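Local coordinates for extracellular matrix-binding protein ebh (Staphylococcus aureus subsp. aureus, PDB 4KJM), which is probably a cell-surface adhesin that binds components of the extracellular matrix, at residues L24-Q29 with A71-Q76; Q36-A41 with N63-A68; A84-I89 with A102-A107. All coordinates share one frame; numbering follows the deposited sequence.

Contact 1: L24-Q29 with A71-Q76. With NA (sodium ion), chain C.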
ATOM      1  N   LEU A  24      -8.163  -4.004   5.761  1.00 22.88           N
ATOM      2  CA  LEU A  24      -8.910  -4.918   6.625  1.00 23.86           C
ATOM      3  C   LEU A  24      -9.552  -4.166   7.807  1.00 25.45           C
ATOM      4  O   LEU A  24     -10.651  -4.458   8.159  1.00 24.96           O
ATOM      5  CB  LEU A  24      -8.036  -6.094   7.092  1.00 24.81           C
ATOM      6  CG  LEU A  24      -7.526  -7.145   6.059  1.00 24.04           C
ATOM      7  CD1 LEU A  24      -6.443  -8.036   6.666  1.00 25.03           C
ATOM      8  CD2 LEU A  24      -8.689  -7.931   5.613  1.00 26.59           C
ATOM      9  N   ASP A  25      -8.837  -3.163   8.352  1.00 24.52           N
ATOM     10  CA  ASP A  25      -9.284  -2.379   9.469  1.00 26.99           C
ATOM     11  C   ASP A  25      -9.908  -1.019   9.057  1.00 27.80           C
ATOM     12  O   ASP A  25     -10.215  -0.204   9.931  1.00 28.10           O
ATOM     13  CB  ASP A  25      -8.151  -2.179  10.518  1.00 26.65           C
ATOM     14  CG  ASP A  25      -7.929  -3.403  11.404  1.00 28.47           C
ATOM     15  OD1 ASP A  25      -8.829  -4.285  11.479  1.00 28.67           O
ATOM     16  OD2 ASP A  25      -6.813  -3.528  11.968  1.00 26.47           O
ATOM     17  N   ALA A  26     -10.038  -0.755   7.745  1.00 26.37           N
ATOM     18  CA  ALA A  26     -10.731   0.435   7.309  1.00 26.87           C
ATOM     19  C   ALA A  26     -12.202   0.328   7.704  1.00 28.46           C
ATOM     20  O   ALA A  26     -12.710  -0.758   7.875  1.00 29.04           O
ATOM     21  CB  ALA A  26     -10.592   0.608   5.810  1.00 27.05           C
ATOM     22  N   ASP A  27     -12.875   1.450   7.812  1.00 29.89           N
ATOM     23  CA  ASP A  27     -14.271   1.491   8.056  1.00 32.57           C
ATOM     24  C   ASP A  27     -14.957   0.675   6.993  1.00 33.62           C
ATOM     25  O   ASP A  27     -14.571   0.738   5.838  1.00 29.45           O
ATOM     26  CB  ASP A  27     -14.809   2.919   7.931  1.00 35.55           C
ATOM     27  CG  ASP A  27     -14.166   3.893   8.916  1.00 37.36           C
ATOM     28  OD1 ASP A  27     -13.640   3.486   9.957  1.00 36.85           O
ATOM     29  OD2 ASP A  27     -14.213   5.086   8.602  1.00 39.99           O
ATOM     30  N   GLU A  28     -16.045  -0.003   7.366  1.00 34.61           N
ATOM     31  CA  GLU A  28     -16.737  -0.866   6.422  1.00 36.12           C
ATOM     32  C   GLU A  28     -17.202  -0.175   5.131  1.00 35.49           C
ATOM     33  O   GLU A  28     -17.092  -0.749   4.034  1.00 32.39           O
ATOM     34  CB  GLU A  28     -17.936  -1.537   7.121  1.00 42.07           C
ATOM     35  CG  GLU A  28     -18.696  -2.504   6.220  1.00 47.95           C
ATOM     36  CD  GLU A  28     -19.782  -3.280   6.966  1.00 59.61           C
ATOM     37  OE1 GLU A  28     -19.971  -3.003   8.191  1.00 63.42           O
ATOM     38  OE2 GLU A  28     -20.464  -4.138   6.318  1.00 66.33           O
ATOM     39  N   GLN A  29     -17.708   1.053   5.240  1.00 35.42           N
ATOM     40  CA  GLN A  29     -18.116   1.802   4.056  1.00 36.81           C
ATOM     41  C   GLN A  29     -16.953   2.030   3.109  1.00 34.74           C
ATOM     42  O   GLN A  29     -17.136   2.041   1.884  1.00 34.33           O
ATOM     43  CB  GLN A  29     -18.780   3.190   4.445  1.00 39.15           C
ATOM     44  N   ALA A  71      -8.636   6.566   0.432  1.00 33.07           N
ATOM     45  CA  ALA A  71      -9.587   6.785   1.540  1.00 31.81           C
ATOM     46  C   ALA A  71      -9.524   5.664   2.597  1.00 29.33           C
ATOM     47  O   ALA A  71      -9.871   5.898   3.737  1.00 28.95           O
ATOM     48  CB  ALA A  71     -11.015   6.999   1.015  1.00 32.10           C
ATOM     49  N   LEU A  72      -8.979   4.492   2.279  1.00 26.99           N
ATOM     50  CA  LEU A  72      -8.892   3.422   3.291  1.00 26.23           C
ATOM     51  C   LEU A  72      -8.126   3.906   4.489  1.00 28.24           C
ATOM     52  O   LEU A  72      -7.085   4.590   4.361  1.00 27.41           O
ATOM     53  CB  LEU A  72      -8.199   2.191   2.692  1.00 25.17           C
ATOM     54  CG  LEU A  72      -8.902   1.565   1.502  1.00 24.66           C
ATOM     55  CD1 LEU A  72      -8.025   0.496   0.933  1.00 25.47           C
ATOM     56  CD2 LEU A  72     -10.175   0.907   1.968  1.00 25.72           C
ATOM     57  N   ASN A  73      -8.645   3.617   5.683  1.00 30.15           N
ATOM     58  CA  ASN A  73      -8.088   4.207   6.890  1.00 29.15           C
ATOM     59  C   ASN A  73      -7.811   3.246   8.034  1.00 27.75           C
ATOM     60  O   ASN A  73      -7.855   3.659   9.184  1.00 27.56           O
ATOM     61  CB  ASN A  73      -9.028   5.282   7.381  1.00 30.89           C
ATOM     62  CG  ASN A  73     -10.361   4.754   7.819  1.00 31.33           C
ATOM     63  OD1 ASN A  73     -10.792   3.671   7.439  1.00 29.22           O
ATOM     64  ND2 ASN A  73     -11.104   5.623   8.497  1.00 33.74           N
ATOM     65  N   GLY A  74      -7.553   1.977   7.733  1.00 26.41           N
ATOM     66  CA  GLY A  74      -7.132   1.021   8.706  1.00 25.18           C
ATOM     67  C   GLY A  74      -5.959   1.404   9.571  1.00 25.22           C
ATOM     68  O   GLY A  74      -5.961   1.156  10.788  1.00 25.75           O
ATOM     69  N   THR A  75      -4.941   2.018   8.984  1.00 25.13           N
ATOM     70  CA  THR A  75      -3.775   2.431   9.727  1.00 26.15           C
ATOM     71  C   THR A  75      -4.107   3.472  10.802  1.00 28.64           C
ATOM     72  O   THR A  75      -3.740   3.296  11.986  1.00 26.82           O
ATOM     73  CB  THR A  75      -2.713   3.003   8.771  1.00 30.85           C
ATOM     74  OG1 THR A  75      -2.406   2.028   7.773  1.00 31.12           O
ATOM     75  CG2 THR A  75      -1.471   3.307   9.487  1.00 34.13           C
ATOM     76  N   GLN A  76      -4.854   4.510  10.398  1.00 29.15           N
ATOM     77  CA  GLN A  76      -5.296   5.528  11.367  1.00 34.27           C
ATOM     78  C   GLN A  76      -6.247   4.931  12.398  1.00 31.22           C
ATOM     79  O   GLN A  76      -6.146   5.260  13.574  1.00 30.91           O
ATOM     80  CB  GLN A  76      -5.889   6.778  10.673  1.00 39.74           C
ATOM     81  CG  GLN A  76      -7.418   6.821  10.596  1.00 46.78           C
ATOM     82  CD  GLN A  76      -8.020   8.222  10.228  1.00 53.06           C
ATOM     83  OE1 GLN A  76      -9.006   8.349   9.439  1.00 51.94           O
ATOM     84  NE2 GLN A  76      -7.457   9.270  10.836  1.00 61.96           N
TER
HETATM   85 NA    NA C 201      -5.441   5.955   3.374  1.00 35.19          NA
HETATM   86  O   HOH W   1      -4.898   4.298   1.865  1.00 28.14           O
HETATM   87  O   HOH W   2      -4.353   5.056   5.312  1.00 41.17           O
HETATM   88  O   HOH W   3      -5.980   7.853   4.874  1.00 39.68           O
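Segments 24-29 and 71-76 come closest where A26 faces G74, with their CA atoms 3.9 Å apart, A26 in the loop just before helix 28-44 and G74 in the first turn of helix 74-90. G74 suits this spot because it has no side chain: its CA comes to 3.5 Å from A26 N, and a CA-H...O contact joins the same CA to D25 O. N73 does most of the side-chain work. Its CG sits between the backbone N and the carbonyl carbon (chi1 65°), and its amide reaches D27 with both ends. OD1 accepts from D27 N at 3.1 Å, with the donor nitrogen in the plane of the carbonyl, while ND2 donates to D27 OD2 at 3.2 Å. ND2 meets OD2 from above the carboxylate plane, and the two flat groups stand 88° apart. N77 bonds to D27 OD1 and K30 forms a salt bridge with OD2, which would probably help to balance the charge. A26 is buried, and its methyl is small enough to fit against N73 and L72, with CB 3.9 Å from L72 CD2. On D25, the carboxylate turns to Q21, V113 and R112. The L72 carbonyl oxygen binds the sodium ion at 2.4 Å, together with H70 O and three waters. D27 and N73 both occupy N-cap positions, although neither side chain makes a capping bond. The loops preceding helices 28-44 and 74-90 thus pack together at the junction of the FIVAR bundle and the GA module.

Contact 2: Q36-A41 with N63-A68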
ATOM      1  N   GLN A  36     -16.196  -1.961  -4.616  1.00 34.12           N
ATOM      2  CA  GLN A  36     -17.103  -1.576  -5.714  1.00 36.36           C
ATOM      3  C   GLN A  36     -16.350  -0.905  -6.876  1.00 33.54           C
ATOM      4  O   GLN A  36     -16.597  -1.205  -8.042  1.00 33.10           O
ATOM      5  CB  GLN A  36     -18.181  -0.666  -5.121  1.00 39.68           C
ATOM      6  CG  GLN A  36     -19.072  -1.481  -4.203  1.00 44.48           C
ATOM      7  CD  GLN A  36     -20.014  -0.657  -3.326  1.00 49.89           C
ATOM      8  OE1 GLN A  36     -20.472  -1.109  -2.257  1.00 53.11           O
ATOM      9  NE2 GLN A  36     -20.334   0.536  -3.785  1.00 52.57           N
ATOM     10  N   ALA A  37     -15.356  -0.055  -6.548  1.00 32.38           N
ATOM     11  CA  ALA A  37     -14.526   0.627  -7.583  1.00 31.57           C
ATOM     12  C   ALA A  37     -13.700  -0.393  -8.380  1.00 31.29           C
ATOM     13  O   ALA A  37     -13.574  -0.280  -9.619  1.00 30.49           O
ATOM     14  CB  ALA A  37     -13.569   1.658  -6.943  1.00 31.75           C
ATOM     15  N   VAL A  38     -13.103  -1.366  -7.658  1.00 29.73           N
ATOM     16  CA  VAL A  38     -12.339  -2.418  -8.303  1.00 29.61           C
ATOM     17  C   VAL A  38     -13.240  -3.254  -9.243  1.00 30.40           C
ATOM     18  O   VAL A  38     -12.872  -3.484 -10.351  1.00 29.86           O
ATOM     19  CB  VAL A  38     -11.555  -3.283  -7.305  1.00 30.00           C
ATOM     20  CG1 VAL A  38     -10.827  -4.387  -8.058  1.00 32.71           C
ATOM     21  CG2 VAL A  38     -10.506  -2.461  -6.586  1.00 29.21           C
ATOM     22  N   SER A  39     -14.436  -3.648  -8.785  1.00 31.61           N
ATOM     23  CA  SER A  39     -15.359  -4.394  -9.617  0.60 34.33           C
ATOM     24  C   SER A  39     -15.766  -3.627 -10.855  1.00 34.80           C
ATOM     25  O   SER A  39     -15.819  -4.186 -11.995  1.00 35.94           O
ATOM     26  CB  SER A  39     -16.634  -4.752  -8.828  0.60 36.90           C
ATOM     27  OG  SER A  39     -16.291  -5.474  -7.701  0.60 36.76           O
ATOM     28  N   ALA A  40     -16.060  -2.347 -10.675  1.00 35.55           N
ATOM     29  CA  ALA A  40     -16.409  -1.470 -11.837  1.00 37.87           C
ATOM     30  C   ALA A  40     -15.229  -1.381 -12.874  1.00 36.47           C
ATOM     31  O   ALA A  40     -15.447  -1.420 -14.073  1.00 38.18           O
ATOM     32  CB  ALA A  40     -16.864  -0.081 -11.350  1.00 37.69           C
ATOM     33  N   ALA A  41     -13.986  -1.283 -12.396  1.00 34.11           N
ATOM     34  CA  ALA A  41     -12.834  -1.200 -13.254  1.00 33.31           C
ATOM     35  C   ALA A  41     -12.668  -2.533 -13.964  1.00 35.84           C
ATOM     36  O   ALA A  41     -12.346  -2.543 -15.151  1.00 36.70           O
ATOM     37  CB  ALA A  41     -11.584  -0.913 -12.478  1.00 32.46           C
ATOM     38  N   ASN A  63      -9.916   6.989 -11.460  1.00 32.63           N
ATOM     39  CA  ASN A  63     -10.051   7.947 -10.426  1.00 36.42           C
ATOM     40  C   ASN A  63     -10.793   7.330  -9.256  1.00 34.23           C
ATOM     41  O   ASN A  63     -10.391   7.494  -8.133  1.00 32.49           O
ATOM     42  CB  ASN A  63     -10.880   9.098 -10.988  1.00 42.86           C
ATOM     43  CG  ASN A  63     -10.917  10.294 -10.100  1.00 50.73           C
ATOM     44  OD1 ASN A  63      -9.881  10.737  -9.601  1.00 52.66           O
ATOM     45  ND2 ASN A  63     -12.100  10.924  -9.996  1.00 55.51           N
ATOM     46  N   ASN A  64     -11.857   6.596  -9.523  1.00 33.62           N
ATOM     47  CA  ASN A  64     -12.664   6.001  -8.464  1.00 33.32           C
ATOM     48  C   ASN A  64     -11.913   4.943  -7.679  1.00 30.37           C
ATOM     49  O   ASN A  64     -12.008   4.872  -6.475  1.00 29.86           O
ATOM     50  CB  ASN A  64     -13.940   5.407  -9.048  1.00 34.97           C
ATOM     51  CG  ASN A  64     -14.913   6.496  -9.495  1.00 38.38           C
ATOM     52  OD1 ASN A  64     -14.749   7.647  -9.137  1.00 38.72           O
ATOM     53  ND2 ASN A  64     -15.932   6.114 -10.258  1.00 38.62           N
ATOM     54  N   VAL A  65     -11.097   4.162  -8.347  1.00 28.56           N
ATOM     55  CA  VAL A  65     -10.231   3.243  -7.637  1.00 30.35           C
ATOM     56  C   VAL A  65      -9.177   3.992  -6.809  1.00 30.61           C
ATOM     57  O   VAL A  65      -8.977   3.647  -5.655  1.00 32.16           O
ATOM     58  CB  VAL A  65      -9.426   2.272  -8.572  1.00 32.55           C
ATOM     59  CG1 VAL A  65      -8.518   1.350  -7.739  1.00 32.41           C
ATOM     60  CG2 VAL A  65     -10.386   1.388  -9.357  1.00 34.71           C
ATOM     61  N   ASN A  66      -8.487   4.978  -7.389  1.00 30.15           N
ATOM     62  CA  ASN A  66      -7.432   5.644  -6.649  1.00 31.01           C
ATOM     63  C   ASN A  66      -7.984   6.357  -5.402  1.00 30.78           C
ATOM     64  O   ASN A  66      -7.421   6.268  -4.336  1.00 32.37           O
ATOM     65  CB  ASN A  66      -6.657   6.609  -7.554  1.00 34.07           C
ATOM     66  CG  ASN A  66      -5.797   5.861  -8.608  1.00 37.15           C
ATOM     67  OD1 ASN A  66      -5.474   4.737  -8.448  1.00 40.26           O
ATOM     68  ND2 ASN A  66      -5.480   6.503  -9.657  1.00 40.91           N
ATOM     69  N   ASN A  67      -9.106   7.056  -5.573  1.00 31.98           N
ATOM     70  CA  ASN A  67      -9.756   7.763  -4.485  1.00 33.23           C
ATOM     71  C   ASN A  67     -10.223   6.792  -3.425  1.00 31.88           C
ATOM     72  O   ASN A  67     -10.037   7.054  -2.212  1.00 31.35           O
ATOM     73  CB  ASN A  67     -10.939   8.581  -5.047  1.00 36.51           C
ATOM     74  CG  ASN A  67     -10.459   9.790  -5.818  1.00 40.80           C
ATOM     75  OD1 ASN A  67      -9.316  10.204  -5.647  1.00 43.24           O
ATOM     76  ND2 ASN A  67     -11.310  10.379  -6.633  1.00 42.56           N
ATOM     77  N   ALA A  68     -10.794   5.650  -3.830  1.00 30.17           N
ATOM     78  CA  ALA A  68     -11.257   4.677  -2.813  1.00 29.07           C
ATOM     79  C   ALA A  68     -10.090   4.100  -2.065  1.00 27.95           C
ATOM     80  O   ALA A  68     -10.145   3.858  -0.837  1.00 28.55           O
ATOM     81  CB  ALA A  68     -12.105   3.564  -3.398  1.00 30.30           C
TER
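An antiparallel helix pair of the FIVAR helical bundle brings A37 of helix 28-44 against N64, V65 and A68 of helix 55-71. The segment axes approach to 8.5 Å at 158°, a close spacing made possible by alanine at the interface; the CA atoms of A37 and V65 are only 5.0 Å apart. The methyl of A37 points at the other helix and rests on its backbone, with CB 3.6 Å from N64 O. Alanine suits the place because its single methyl fills the short distance to that backbone. V65 answers from the other side. Its CG1 is anti to the backbone N (chi1 179°), while CG2 lies beside that N and touches the carbonyl oxygen of A37 at 3.6 Å. The same methyl stands 4.0 Å from A37 CB and 4.1 Å from A41 CB, thus bridging two successive turns of helix 28-44. Farther along, A68 CB adds a methyl-to-methyl contact with A37 CB at 4.3 Å, and V38 is a looser neighbour of V65. The contact is wholly van der Waals, as suits a buried seam lined with alanine and valine; N64, at the exposed margin, keeps its polar amide outside the apolar strip. Helix 2-11 packs across this pair as the third member of the bundle, L7 and I11 meeting A41 while A10 meets V65.

Contact 3: A84-I89 with A102-A107; sequences AAITAI and ALKAQA
Apolar packing between two antiparallel helices joins A85, I86 and I89 to L103, K104 and A107 in the GA module, a three-helix bundle made here of helices 74-90, 97-108 and 113-127. The segment axes run at 173° and come within 9.4 Å, a spacing bridged mainly by the two isoleucines, with alanine methyls and the K104 chain. At one end two small residues meet, A85 CB lying 3.8 Å from A107 CB. Next to them I86 reaches across although its CB does not point at the partner helix: CD1 touches A107 CB and, at 3.8 Å, K104 CG, the two side chains crossing at about a right angle. K104 suits this partly exposed border, for its extended methylene chain lies against both isoleucines while NZ goes on to a hydrogen bond with N90 OD1. I89, buried where I86 is only partly so, points toward helix 97-108 and also touches A123 of helix 113-127. Its CG2, anti to the backbone N, meets K104 CG at 4.0 Å. The other branch reaches L103, where I89 CD1 lies 3.7 Å from L103 CB and 3.6 Å from the carbonyl oxygen L103 O.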
ATOM      1  N   ALA A  84      -6.597   5.095  22.393  1.00 33.33           N
ATOM      2  CA  ALA A  84      -7.728   4.858  23.288  1.00 33.79           C
ATOM      3  C   ALA A  84      -7.392   3.849  24.389  1.00 34.82           C
ATOM      4  O   ALA A  84      -7.828   4.008  25.559  1.00 34.45           O
ATOM      5  CB  ALA A  84      -8.972   4.450  22.513  1.00 33.42           C
ATOM      6  N   ALA A  85      -6.703   2.759  24.051  1.00 30.84           N
ATOM      7  CA  ALA A  85      -6.317   1.756  25.038  1.00 32.61           C
ATOM      8  C   ALA A  85      -5.368   2.366  26.060  1.00 34.03           C
ATOM      9  O   ALA A  85      -5.507   2.155  27.272  1.00 32.38           O
ATOM     10  CB  ALA A  85      -5.669   0.534  24.354  1.00 33.83           C
ATOM     11  N   ILE A  86      -4.415   3.135  25.566  1.00 34.62           N
ATOM     12  CA  ILE A  86      -3.386   3.778  26.438  1.00 37.54           C
ATOM     13  C   ILE A  86      -4.031   4.732  27.437  1.00 38.45           C
ATOM     14  O   ILE A  86      -3.727   4.749  28.640  1.00 39.29           O
ATOM     15  CB  ILE A  86      -2.371   4.553  25.582  1.00 37.78           C
ATOM     16  CG1 ILE A  86      -1.559   3.562  24.724  1.00 38.76           C
ATOM     17  CG2 ILE A  86      -1.468   5.429  26.450  1.00 41.54           C
ATOM     18  CD1 ILE A  86      -0.716   2.583  25.486  1.00 39.23           C
ATOM     19  N   THR A  87      -4.924   5.550  26.908  1.00 40.10           N
ATOM     20  CA  THR A  87      -5.657   6.491  27.720  1.00 42.90           C
ATOM     21  C   THR A  87      -6.412   5.748  28.802  1.00 42.31           C
ATOM     22  O   THR A  87      -6.365   6.133  29.974  1.00 43.04           O
ATOM     23  CB  THR A  87      -6.620   7.320  26.865  1.00 42.32           C
ATOM     24  OG1 THR A  87      -5.844   8.102  25.970  1.00 42.12           O
ATOM     25  CG2 THR A  87      -7.451   8.245  27.708  1.00 45.96           C
ATOM     26  N   ALA A  88      -7.123   4.685  28.431  1.00 40.48           N
ATOM     27  CA  ALA A  88      -7.818   3.877  29.459  1.00 40.93           C
ATOM     28  C   ALA A  88      -6.863   3.305  30.526  1.00 43.20           C
ATOM     29  O   ALA A  88      -7.159   3.262  31.760  1.00 45.94           O
ATOM     30  CB  ALA A  88      -8.613   2.764  28.806  1.00 38.57           C
ATOM     31  N   ILE A  89      -5.728   2.807  30.061  1.00 40.47           N
ATOM     32  CA  ILE A  89      -4.778   2.202  30.958  1.00 40.20           C
ATOM     33  C   ILE A  89      -4.284   3.300  31.906  1.00 44.22           C
ATOM     34  O   ILE A  89      -4.209   3.111  33.121  1.00 45.66           O
ATOM     35  CB  ILE A  89      -3.626   1.581  30.188  1.00 39.49           C
ATOM     36  CG1 ILE A  89      -4.117   0.310  29.439  1.00 37.14           C
ATOM     37  CG2 ILE A  89      -2.468   1.236  31.109  1.00 41.04           C
ATOM     38  CD1 ILE A  89      -3.252  -0.002  28.232  1.00 33.98           C
ATOM     39  N   ALA A 102       2.657  -3.405  31.334  1.00 39.16           N
ATOM     40  CA  ALA A 102       2.467  -4.606  30.530  1.00 39.21           C
ATOM     41  C   ALA A 102       1.349  -4.405  29.517  1.00 37.22           C
ATOM     42  O   ALA A 102       1.469  -4.806  28.347  1.00 33.96           O
ATOM     43  CB  ALA A 102       2.152  -5.806  31.413  1.00 40.45           C
ATOM     44  N   LEU A 103       0.260  -3.791  29.986  1.00 36.85           N
ATOM     45  CA  LEU A 103      -0.897  -3.492  29.121  1.00 35.17           C
ATOM     46  C   LEU A 103      -0.544  -2.473  28.053  1.00 33.18           C
ATOM     47  O   LEU A 103      -1.015  -2.576  26.936  1.00 31.18           O
ATOM     48  CB  LEU A 103      -2.091  -3.057  29.978  1.00 37.43           C
ATOM     49  CG  LEU A 103      -2.729  -4.253  30.700  1.00 35.83           C
ATOM     50  CD1 LEU A 103      -3.577  -3.744  31.862  1.00 39.63           C
ATOM     51  CD2 LEU A 103      -3.594  -5.081  29.753  1.00 35.00           C
ATOM     52  N   LYS A 104       0.343  -1.530  28.366  1.00 36.04           N
ATOM     53  CA  LYS A 104       0.770  -0.505  27.388  1.00 35.13           C
ATOM     54  C   LYS A 104       1.577  -1.148  26.280  1.00 33.92           C
ATOM     55  O   LYS A 104       1.443  -0.804  25.103  1.00 32.51           O
ATOM     56  CB  LYS A 104       1.635   0.624  28.048  1.00 39.81           C
ATOM     57  CG  LYS A 104       0.810   1.631  28.821  1.00 43.60           C
ATOM     58  CD  LYS A 104       1.621   2.850  29.287  1.00 46.69           C
ATOM     59  CE  LYS A 104       0.784   3.711  30.208  1.00 49.96           C
ATOM     60  NZ  LYS A 104       1.518   4.909  30.711  1.00 53.94           N
ATOM     61  N   ALA A 105       2.479  -2.060  26.676  1.00 35.59           N
ATOM     62  CA  ALA A 105       3.233  -2.820  25.734  1.00 35.39           C
ATOM     63  C   ALA A 105       2.325  -3.623  24.761  1.00 31.23           C
ATOM     64  O   ALA A 105       2.551  -3.640  23.564  1.00 29.02           O
ATOM     65  CB  ALA A 105       4.181  -3.742  26.465  1.00 39.94           C
ATOM     66  N   GLN A 106       1.277  -4.245  25.285  1.00 30.14           N
ATOM     67  CA  GLN A 106       0.286  -4.932  24.443  1.00 28.85           C
ATOM     68  C   GLN A 106      -0.425  -3.992  23.486  1.00 27.19           C
ATOM     69  O   GLN A 106      -0.525  -4.308  22.318  1.00 25.51           O
ATOM     70  CB  GLN A 106      -0.754  -5.641  25.296  1.00 29.38           C
ATOM     71  CG  GLN A 106      -0.151  -6.766  26.111  1.00 32.22           C
ATOM     72  CD  GLN A 106      -1.205  -7.369  27.051  1.00 31.27           C
ATOM     73  OE1 GLN A 106      -2.350  -7.442  26.683  1.00 30.86           O
ATOM     74  NE2 GLN A 106      -0.808  -7.817  28.201  1.00 31.98           N
ATOM     75  N   ALA A 107      -0.856  -2.807  23.963  1.00 28.94           N
ATOM     76  CA  ALA A 107      -1.557  -1.863  23.109  1.00 27.25           C
ATOM     77  C   ALA A 107      -0.613  -1.361  22.024  1.00 28.81           C
ATOM     78  O   ALA A 107      -0.956  -1.332  20.873  1.00 28.55           O
ATOM     79  CB  ALA A 107      -2.084  -0.715  23.937  1.00 31.10           C
TER

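The three contacts follow the elongated chain from one bundle to the next. Contact 2 lies inside the loop closed by contact 1, and both use helix 28-44; their centres are 15 Å apart. Contact 3 comes later in the chain, with its centre 21 Å from that of contact 1, and helix 74-90 is the element they share. Contacts 2 and 3 fall on opposite sides of the chain's centre, 36 Å apart between centres, each pairing antiparallel helices within its own bundle, whereas the centre of contact 1 lies about 3 Å from the chain's centre, near where the bundles join. The sodium ion is bound at contact 1 and is about 10 Å from the side chain of A68 in contact 2.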